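Local coordinates for putative reductase (Peptoclostridium difficile, PDB 5J6C), which binds flavin mononucleotide and probably reduces nitro compounds, possibly including the antibiotic metronidazole, at residues P63-L68 with N113-E118; E72-D77 with V105-K110; D119-A124 with S169-I174. All blocks are in the same frame, centred on the assembly; numbering follows the deposited sequence.

Interaction 1 (P63-L68 with N113-E118); sequences PSSKGL and NDVWIE. With FMN (flavin mononucleotide), chain E.
S65 and N113 make the tight centre of this contact. With OG swung anti to its own backbone N (chi1 173°), S65 holds its hydroxyl out to the side-chain amide of N113, and ND2 donates to OG at 3.0 Å. The bond is weak, since the angle at the hydrogen is only 124°. The same ND2 also donates to a water, and that water in turn donates to S65 O at 2.6 Å, so one amide nitrogen reaches both the side chain and the backbone of S65. V115, at the N-cap position of helix 116-133, closes in beside it: its CG2 methyl lies 3.5 Å from S65 CB and about as far from OG. Toward solvent the fit slackens. L68 runs across N113 at about a right angle, its CD1 3.8 Å from ND2, while the exposed K66 offers little more than CD, 4.2 Å from ND2, its chain extended up to a bend at chi4. The buried side faces the cofactor. There S64 O comes within 3.1 Å of FMN C3' and P63 CB within 3.2 Å of FMN O4', and E118 CB packs on the C7M methyl from the helix. Arginines R36, R37, R40 and R89 of the second subunit bind the same flavin. Such an FMN site, built by two chains across the dimer interface, is the hallmark of the nitroreductase family.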
# COMPACT_ATOMS: atom_id res chain seq x y z
N PRO A 63 -8.63 0.08 -3.23
CA PRO A 63 -9.07 1.48 -3.24
C PRO A 63 -8.03 2.34 -3.95
O PRO A 63 -6.83 2.13 -3.82
CB PRO A 63 -9.17 1.83 -1.76
CG PRO A 63 -8.15 0.98 -1.11
CD PRO A 63 -8.14 -0.33 -1.91
N SER A 64 -8.52 3.31 -4.72
CA SER A 64 -7.65 4.22 -5.45
C SER A 64 -8.13 5.65 -5.25
O SER A 64 -9.30 5.90 -4.99
CB SER A 64 -7.60 3.85 -6.95
OG SER A 64 -8.88 3.94 -7.53
N SER A 65 -7.20 6.60 -5.35
CA SER A 65 -7.55 8.01 -5.25
C SER A 65 -8.63 8.35 -6.27
O SER A 65 -8.52 8.00 -7.45
CB SER A 65 -6.32 8.87 -5.48
OG SER A 65 -6.65 10.24 -5.54
N LYS A 66 -9.70 9.01 -5.81
CA LYS A 66 -10.83 9.42 -6.65
C LYS A 66 -11.50 8.26 -7.37
O LYS A 66 -12.16 8.46 -8.40
CB LYS A 66 -10.39 10.46 -7.69
CG LYS A 66 -9.72 11.69 -7.11
CD LYS A 66 -9.32 12.66 -8.23
CE LYS A 66 -8.43 13.77 -7.68
NZ LYS A 66 -8.95 14.33 -6.39
N GLY A 67 -11.34 7.04 -6.88
CA GLY A 67 -11.82 5.86 -7.58
C GLY A 67 -11.26 5.68 -8.98
O GLY A 67 -11.78 4.87 -9.75
N LEU A 68 -10.19 6.41 -9.32
CA LEU A 68 -9.74 6.49 -10.71
C LEU A 68 -9.04 5.23 -11.19
O LEU A 68 -8.88 5.06 -12.40
CB LEU A 68 -8.79 7.67 -10.89
CG LEU A 68 -9.39 9.08 -10.87
CD1 LEU A 68 -8.30 10.11 -11.13
CD2 LEU A 68 -10.52 9.20 -11.88
N ASN A 113 -3.38 10.69 -12.48
CA ASN A 113 -3.29 11.21 -11.12
C ASN A 113 -1.81 11.29 -10.75
O ASN A 113 -0.98 10.55 -11.28
CB ASN A 113 -4.06 10.34 -10.12
CG ASN A 113 -4.84 11.17 -9.09
OD1 ASN A 113 -4.61 12.37 -8.94
ND2 ASN A 113 -5.76 10.52 -8.38
N ASP A 114 -1.50 12.21 -9.83
CA ASP A 114 -0.16 12.35 -9.29
C ASP A 114 0.11 11.42 -8.11
O ASP A 114 1.27 11.27 -7.71
CB ASP A 114 0.07 13.80 -8.85
CG ASP A 114 -0.90 14.23 -7.76
OD1 ASP A 114 -2.01 13.68 -7.68
OD2 ASP A 114 -0.53 15.13 -6.97
N VAL A 115 -0.93 10.81 -7.54
CA VAL A 115 -0.77 9.88 -6.43
C VAL A 115 -0.95 8.46 -6.96
O VAL A 115 -1.42 7.57 -6.24
CB VAL A 115 -1.75 10.21 -5.29
CG1 VAL A 115 -1.33 11.53 -4.60
CG2 VAL A 115 -3.16 10.36 -5.80
N TRP A 116 -0.54 8.24 -8.22
CA TRP A 116 -0.48 6.89 -8.78
C TRP A 116 0.50 6.01 -8.02
O TRP A 116 0.35 4.78 -8.02
CB TRP A 116 -0.11 6.94 -10.27
CG TRP A 116 1.23 7.54 -10.56
CD1 TRP A 116 1.50 8.84 -10.89
CD2 TRP A 116 2.50 6.86 -10.56
NE1 TRP A 116 2.84 9.01 -11.09
CE2 TRP A 116 3.49 7.82 -10.89
CE3 TRP A 116 2.90 5.54 -10.31
CZ2 TRP A 116 4.84 7.50 -10.97
CZ3 TRP A 116 4.25 5.23 -10.39
CH2 TRP A 116 5.20 6.20 -10.72
N ILE A 117 1.52 6.61 -7.39
CA ILE A 117 2.44 5.84 -6.54
C ILE A 117 1.67 5.17 -5.41
O ILE A 117 1.85 3.98 -5.13
CB ILE A 117 3.54 6.76 -5.98
CG1 ILE A 117 4.36 7.38 -7.10
CG2 ILE A 117 4.44 5.96 -5.05
CD1 ILE A 117 5.33 8.47 -6.61
N GLU A 118 0.81 5.94 -4.74
CA GLU A 118 -0.03 5.38 -3.69
C GLU A 118 -0.94 4.30 -4.24
O GLU A 118 -1.00 3.19 -3.71
CB GLU A 118 -0.84 6.50 -3.04
CG GLU A 118 -0.04 7.40 -2.10
CD GLU A 118 0.76 8.50 -2.78
OE1 GLU A 118 1.00 8.45 -4.02
OE2 GLU A 118 1.16 9.44 -2.06
N1 FMN E . -11.16 10.07 0.09
C2 FMN E . -11.40 11.35 0.57
O2 FMN E . -12.51 11.68 0.94
N3 FMN E . -10.38 12.29 0.62
C4 FMN E . -9.11 11.95 0.22
O4 FMN E . -8.19 12.78 0.29
C4A FMN E . -8.87 10.66 -0.24
N5 FMN E . -7.59 10.33 -0.64
C5A FMN E . -7.33 9.05 -1.10
C6 FMN E . -6.03 8.76 -1.50
C7 FMN E . -5.70 7.49 -1.96
C7M FMN E . -4.28 7.23 -2.37
C8 FMN E . -6.69 6.50 -2.03
C8M FMN E . -6.33 5.13 -2.52
C9 FMN E . -8.01 6.80 -1.63
C9A FMN E . -8.34 8.08 -1.16
N10 FMN E . -9.64 8.40 -0.75
C10 FMN E . -9.90 9.70 -0.30
C1' FMN E . -10.77 7.40 -0.86
C2' FMN E . -11.28 7.56 -2.34
O2' FMN E . -12.27 8.54 -2.52
C3' FMN E . -11.78 6.36 -3.17
O3' FMN E . -13.06 6.47 -3.81
C4' FMN E . -11.95 5.11 -2.40
O4' FMN E . -10.73 4.64 -1.88
C5' FMN E . -12.54 4.14 -3.43
O5' FMN E . -13.87 3.93 -3.01
P FMN E . -14.04 2.87 -1.82
O1P FMN E . -14.03 1.50 -2.44
O2P FMN E . -12.88 2.93 -0.85
O3P FMN E . -15.35 3.10 -1.08
O HOH W 1 -6.37 7.45 -8.86

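Interaction 2 (E72-D77 with V105-K110); sequences EFIVVD and VIIADK
E72 and I107 are a hydrogen-bonded pair of these antiparallel strands, with the shortest of the four bonds: E72 N donates to I107 O at 2.7 Å, although the nitrogen stands 38° out of the carbonyl plane, and I107 N returns a bond to E72 O. Two residues on, I74 and V105 make the other hydrogen-bonded pair; the bond from I74 N to V105 O, 2.9 Å, is nearly straight at 171°. Between them sits the non-hydrogen-bonded pair F73 and I106. Here I106 CG1 meets the edge of the phenyl ring 3.9 Å from CD1, the two side chains lying side by side and pointing the same way. On the other face CG1 of I107, placed between its backbone N and carbonyl carbon (chi1 69°), lies over the neighbouring strand, 3.7 Å from E72 CB, and I74 CD1 meets I107 CD1 at 4.2 Å. Farther out, A120, A123 and A124 of helix 116-133 pack on the F73 and I106 face. The opposite face receives N200 and F201 of the second subunit, whose H197 hydrogen-bonds E72 OE1. A strand of that subunit also pairs in parallel with F73 to V75, extending the sheet over the interface. The joint is thus backbone bonding between two layers of buried hydrocarbon, while the carboxylate of E72, on the buried face, is turned to the dimer partner through H197.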
# COMPACT_ATOMS: atom_id res chain seq x y z
N GLU A 72 -2.54 -0.64 -13.77
CA GLU A 72 -2.77 -1.78 -14.64
C GLU A 72 -1.77 -2.86 -14.27
O GLU A 72 -0.72 -2.58 -13.69
CB GLU A 72 -2.64 -1.46 -16.14
CG GLU A 72 -3.20 -0.11 -16.53
CD GLU A 72 -3.98 -0.14 -17.82
OE1 GLU A 72 -4.13 -1.24 -18.40
OE2 GLU A 72 -4.43 0.95 -18.25
N PHE A 73 -2.09 -4.10 -14.63
CA PHE A 73 -1.31 -5.26 -14.22
C PHE A 73 -0.88 -6.05 -15.44
O PHE A 73 -1.69 -6.34 -16.32
CB PHE A 73 -2.12 -6.11 -13.24
CG PHE A 73 -2.71 -5.30 -12.11
CD1 PHE A 73 -1.92 -4.88 -11.05
CD2 PHE A 73 -4.04 -4.91 -12.14
CE1 PHE A 73 -2.46 -4.11 -10.02
CE2 PHE A 73 -4.58 -4.15 -11.13
CZ PHE A 73 -3.80 -3.74 -10.06
N ILE A 74 0.41 -6.38 -15.49
CA ILE A 74 0.96 -7.23 -16.53
C ILE A 74 1.38 -8.53 -15.85
O ILE A 74 2.35 -8.56 -15.08
CB ILE A 74 2.12 -6.57 -17.27
CG1 ILE A 74 1.70 -5.20 -17.79
CG2 ILE A 74 2.58 -7.46 -18.43
CD1 ILE A 74 2.81 -4.44 -18.49
N VAL A 75 0.62 -9.58 -16.13
CA VAL A 75 0.92 -10.92 -15.66
C VAL A 75 1.99 -11.53 -16.56
O VAL A 75 1.82 -11.59 -17.79
CB VAL A 75 -0.35 -11.79 -15.64
CG1 VAL A 75 -0.04 -13.23 -15.23
CG2 VAL A 75 -1.41 -11.15 -14.76
N VAL A 76 3.07 -12.01 -15.97
CA VAL A 76 4.18 -12.58 -16.72
C VAL A 76 4.46 -13.98 -16.20
O VAL A 76 4.75 -14.16 -15.01
CB VAL A 76 5.45 -11.71 -16.63
CG1 VAL A 76 6.56 -12.32 -17.46
CG2 VAL A 76 5.12 -10.30 -17.09
N ASP A 77 4.36 -14.98 -17.08
CA ASP A 77 4.75 -16.34 -16.75
C ASP A 77 5.66 -16.96 -17.80
O ASP A 77 6.05 -18.12 -17.65
CB ASP A 77 3.52 -17.23 -16.53
CG ASP A 77 2.81 -17.60 -17.83
OD1 ASP A 77 3.09 -16.99 -18.89
OD2 ASP A 77 1.95 -18.49 -17.77
N VAL A 105 3.68 -7.31 -12.86
CA VAL A 105 4.23 -5.97 -12.96
C VAL A 105 3.09 -4.98 -12.76
O VAL A 105 2.09 -5.05 -13.48
CB VAL A 105 4.93 -5.76 -14.31
CG1 VAL A 105 5.56 -4.37 -14.40
CG2 VAL A 105 5.96 -6.85 -14.52
N ILE A 106 3.23 -4.09 -11.78
CA ILE A 106 2.23 -3.06 -11.49
C ILE A 106 2.66 -1.76 -12.15
O ILE A 106 3.68 -1.16 -11.78
CB ILE A 106 2.03 -2.85 -9.98
CG1 ILE A 106 1.45 -4.09 -9.30
CG2 ILE A 106 1.08 -1.69 -9.77
CD1 ILE A 106 2.46 -4.91 -8.61
N ILE A 107 1.87 -1.30 -13.12
CA ILE A 107 2.11 -0.04 -13.81
C ILE A 107 0.93 0.88 -13.52
O ILE A 107 -0.12 0.44 -13.05
CB ILE A 107 2.30 -0.22 -15.33
CG1 ILE A 107 0.98 -0.64 -15.98
CG2 ILE A 107 3.43 -1.20 -15.62
CD1 ILE A 107 1.02 -0.75 -17.51
N ALA A 108 1.12 2.17 -13.79
CA ALA A 108 0.08 3.14 -13.52
C ALA A 108 0.12 4.24 -14.56
O ALA A 108 1.20 4.67 -14.98
CB ALA A 108 0.23 3.74 -12.12
N ASP A 109 -1.06 4.68 -14.98
CA ASP A 109 -1.19 5.82 -15.89
C ASP A 109 -0.87 7.09 -15.11
O ASP A 109 -1.70 7.59 -14.35
CB ASP A 109 -2.61 5.84 -16.47
CG ASP A 109 -2.83 6.98 -17.46
OD1 ASP A 109 -3.98 7.07 -17.95
OD2 ASP A 109 -1.90 7.78 -17.75
N LYS A 110 0.36 7.60 -15.28
CA LYS A 110 0.82 8.71 -14.45
C LYS A 110 0.23 10.06 -14.86
O LYS A 110 0.40 11.04 -14.12
CB LYS A 110 2.36 8.78 -14.44
CG LYS A 110 3.03 9.12 -15.76
CD LYS A 110 4.56 9.01 -15.64
CE LYS A 110 5.30 9.66 -16.80
NZ LYS A 110 5.28 8.86 -18.07

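Interaction 3 (D119-A124 with S169-I174); sequences DASIAA and SVECII. With FMN (flavin mononucleotide), chain E.
S121 OG is hydrogen-bonded to I117 O, one turn back in its own helix, and lies 4.0 Å from E171 OE1, too far to bond. With CG anti to the backbone N (chi1 168°) and a bend at chi2, E171 curls over the small methyl of A120: CB and CG of the glutamate both lie 3.7 Å from A120 CB. One turn further along, A124 CB rests against two side chains of the strand, 3.8 Å from C172 SG and 4.1 Å from I174 CD1. The helix and strand run nearly parallel, 16° apart, with axes 8.7 Å from each other. The alanines permit this closeness. E171 and C172 both point toward the helix because the strand carries a classic beta bulge here: E171 has a helical backbone (psi -52°), and the pair sits opposite I106, whose side chain packs against the same two alanines. On the far side of the helix I122 CD1 reaches FMN C8M at 3.6 Å, and D119 OD1 accepts the backbone N of S65 near the same methyl. W140 adds cover to A124 and C172. The packing is therefore almost wholly apolar except at E171, whose carboxylate nears that of E118 of the second subunit. R144 of this chain pairs with that E118 and, weakly, at longer range with E171, probably easing the repulsion, though raised proton affinity of one acid remains possible.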
# COMPACT_ATOMS: atom_id res chain seq x y z
N ASP A 119 -1.69 4.63 -5.31
CA ASP A 119 -2.60 3.67 -5.92
C ASP A 119 -1.90 2.35 -6.20
O ASP A 119 -2.37 1.28 -5.79
CB ASP A 119 -3.17 4.22 -7.24
CG ASP A 119 -4.21 5.31 -7.04
OD1 ASP A 119 -4.65 5.52 -5.89
OD2 ASP A 119 -4.59 5.95 -8.06
N ALA A 120 -0.77 2.43 -6.90
CA ALA A 120 -0.05 1.22 -7.30
C ALA A 120 0.44 0.46 -6.08
O ALA A 120 0.42 -0.78 -6.07
CB ALA A 120 1.12 1.58 -8.20
N SER A 121 0.87 1.18 -5.04
CA SER A 121 1.42 0.54 -3.86
C SER A 121 0.34 -0.25 -3.13
O SER A 121 0.60 -1.34 -2.61
CB SER A 121 2.04 1.57 -2.93
OG SER A 121 3.05 2.30 -3.58
N ILE A 122 -0.88 0.29 -3.08
CA ILE A 122 -1.98 -0.39 -2.41
C ILE A 122 -2.36 -1.65 -3.16
O ILE A 122 -2.58 -2.71 -2.56
CB ILE A 122 -3.18 0.54 -2.26
CG1 ILE A 122 -2.84 1.70 -1.33
CG2 ILE A 122 -4.41 -0.24 -1.79
CD1 ILE A 122 -3.69 2.91 -1.57
N ALA A 123 -2.46 -1.56 -4.49
CA ALA A 123 -2.80 -2.74 -5.28
C ALA A 123 -1.74 -3.83 -5.10
O ALA A 123 -2.08 -5.01 -4.94
CB ALA A 123 -2.96 -2.36 -6.74
N ALA A 124 -0.46 -3.45 -5.11
CA ALA A 124 0.60 -4.44 -4.92
C ALA A 124 0.51 -5.09 -3.55
O ALA A 124 0.82 -6.28 -3.41
CB ALA A 124 1.96 -3.77 -5.11
N SER A 169 4.00 4.53 -15.93
CA SER A 169 5.20 4.35 -15.14
C SER A 169 5.13 3.00 -14.41
O SER A 169 4.05 2.56 -14.02
CB SER A 169 5.35 5.49 -14.13
OG SER A 169 6.57 5.36 -13.42
N VAL A 170 6.28 2.36 -14.23
CA VAL A 170 6.35 1.06 -13.57
C VAL A 170 6.66 1.26 -12.10
O VAL A 170 7.67 1.89 -11.75
CB VAL A 170 7.40 0.14 -14.22
CG1 VAL A 170 7.35 -1.25 -13.57
CG2 VAL A 170 7.16 0.02 -15.72
N GLU A 171 5.80 0.74 -11.24
CA GLU A 171 5.96 0.91 -9.80
C GLU A 171 6.86 -0.17 -9.22
O GLU A 171 7.84 0.13 -8.54
CB GLU A 171 4.59 0.88 -9.10
CG GLU A 171 4.68 0.75 -7.58
CD GLU A 171 5.49 1.86 -6.94
OE1 GLU A 171 6.20 1.60 -5.95
OE2 GLU A 171 5.43 3.01 -7.43
N CYS A 172 6.56 -1.43 -9.51
CA CYS A 172 7.25 -2.55 -8.90
C CYS A 172 6.83 -3.82 -9.63
O CYS A 172 5.83 -3.83 -10.36
CB CYS A 172 6.90 -2.67 -7.41
SG CYS A 172 5.13 -3.01 -7.11
N ILE A 173 7.62 -4.87 -9.45
CA ILE A 173 7.27 -6.22 -9.86
C ILE A 173 7.02 -7.06 -8.61
O ILE A 173 7.81 -7.01 -7.66
CB ILE A 173 8.37 -6.86 -10.72
CG1 ILE A 173 8.88 -5.87 -11.77
CG2 ILE A 173 7.86 -8.13 -11.39
CD1 ILE A 173 9.79 -6.50 -12.77
N ILE A 174 5.93 -7.83 -8.61
CA ILE A 174 5.69 -8.81 -7.55
C ILE A 174 5.98 -10.18 -8.14
O ILE A 174 5.28 -10.63 -9.05
CB ILE A 174 4.25 -8.74 -7.00
CG1 ILE A 174 3.87 -7.33 -6.56
CG2 ILE A 174 4.11 -9.71 -5.83
CD1 ILE A 174 4.62 -6.85 -5.34
N1 FMN E . -11.16 10.07 0.09
C2 FMN E . -11.40 11.35 0.57
O2 FMN E . -12.51 11.68 0.94
N3 FMN E . -10.38 12.29 0.62
C4 FMN E . -9.11 11.95 0.22
O4 FMN E . -8.19 12.78 0.29
C4A FMN E . -8.87 10.66 -0.24
N5 FMN E . -7.59 10.33 -0.64
C5A FMN E . -7.33 9.05 -1.10
C6 FMN E . -6.03 8.76 -1.50
C7 FMN E . -5.70 7.49 -1.96
C7M FMN E . -4.28 7.23 -2.37
C8 FMN E . -6.69 6.50 -2.03
C8M FMN E . -6.33 5.13 -2.52
C9 FMN E . -8.01 6.80 -1.63
C9A FMN E . -8.34 8.08 -1.16
N10 FMN E . -9.64 8.40 -0.75
C10 FMN E . -9.90 9.70 -0.30
C1' FMN E . -10.77 7.40 -0.86
C2' FMN E . -11.28 7.56 -2.34
O2' FMN E . -12.27 8.54 -2.52
C3' FMN E . -11.78 6.36 -3.17
O3' FMN E . -13.06 6.47 -3.81
C4' FMN E . -11.95 5.11 -2.40
O4' FMN E . -10.73 4.64 -1.88
C5' FMN E . -12.54 4.14 -3.43
O5' FMN E . -13.87 3.93 -3.01
P FMN E . -14.04 2.87 -1.82
O1P FMN E . -14.03 1.50 -2.44
O2P FMN E . -12.88 2.93 -0.85
O3P FMN E . -15.35 3.10 -1.08

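Interactions 2 and 3 belong to the buried core, whereas interaction 1 lies at its margin, partly open to solvent. The core pair shares the sheet: strands 102-109 and 168-177 are neighbours, joined by I106 O to E171 N and A108 O to S169 N, and I106 CD1 also packs on I174. Interactions 1 and 3 instead share helix 116-133, and S65 N bonded to D119 OD1 ties the flavin-side loop to it. W116 of 113-118 packs on A108 and K110, joining interaction 1 to interaction 2. Chemistry follows place: backbone bonds within the sheet, small apolar side chains between sheet and helix, and a weak amide-hydroxyl bond with water at the loop. All three contacts reach the second subunit.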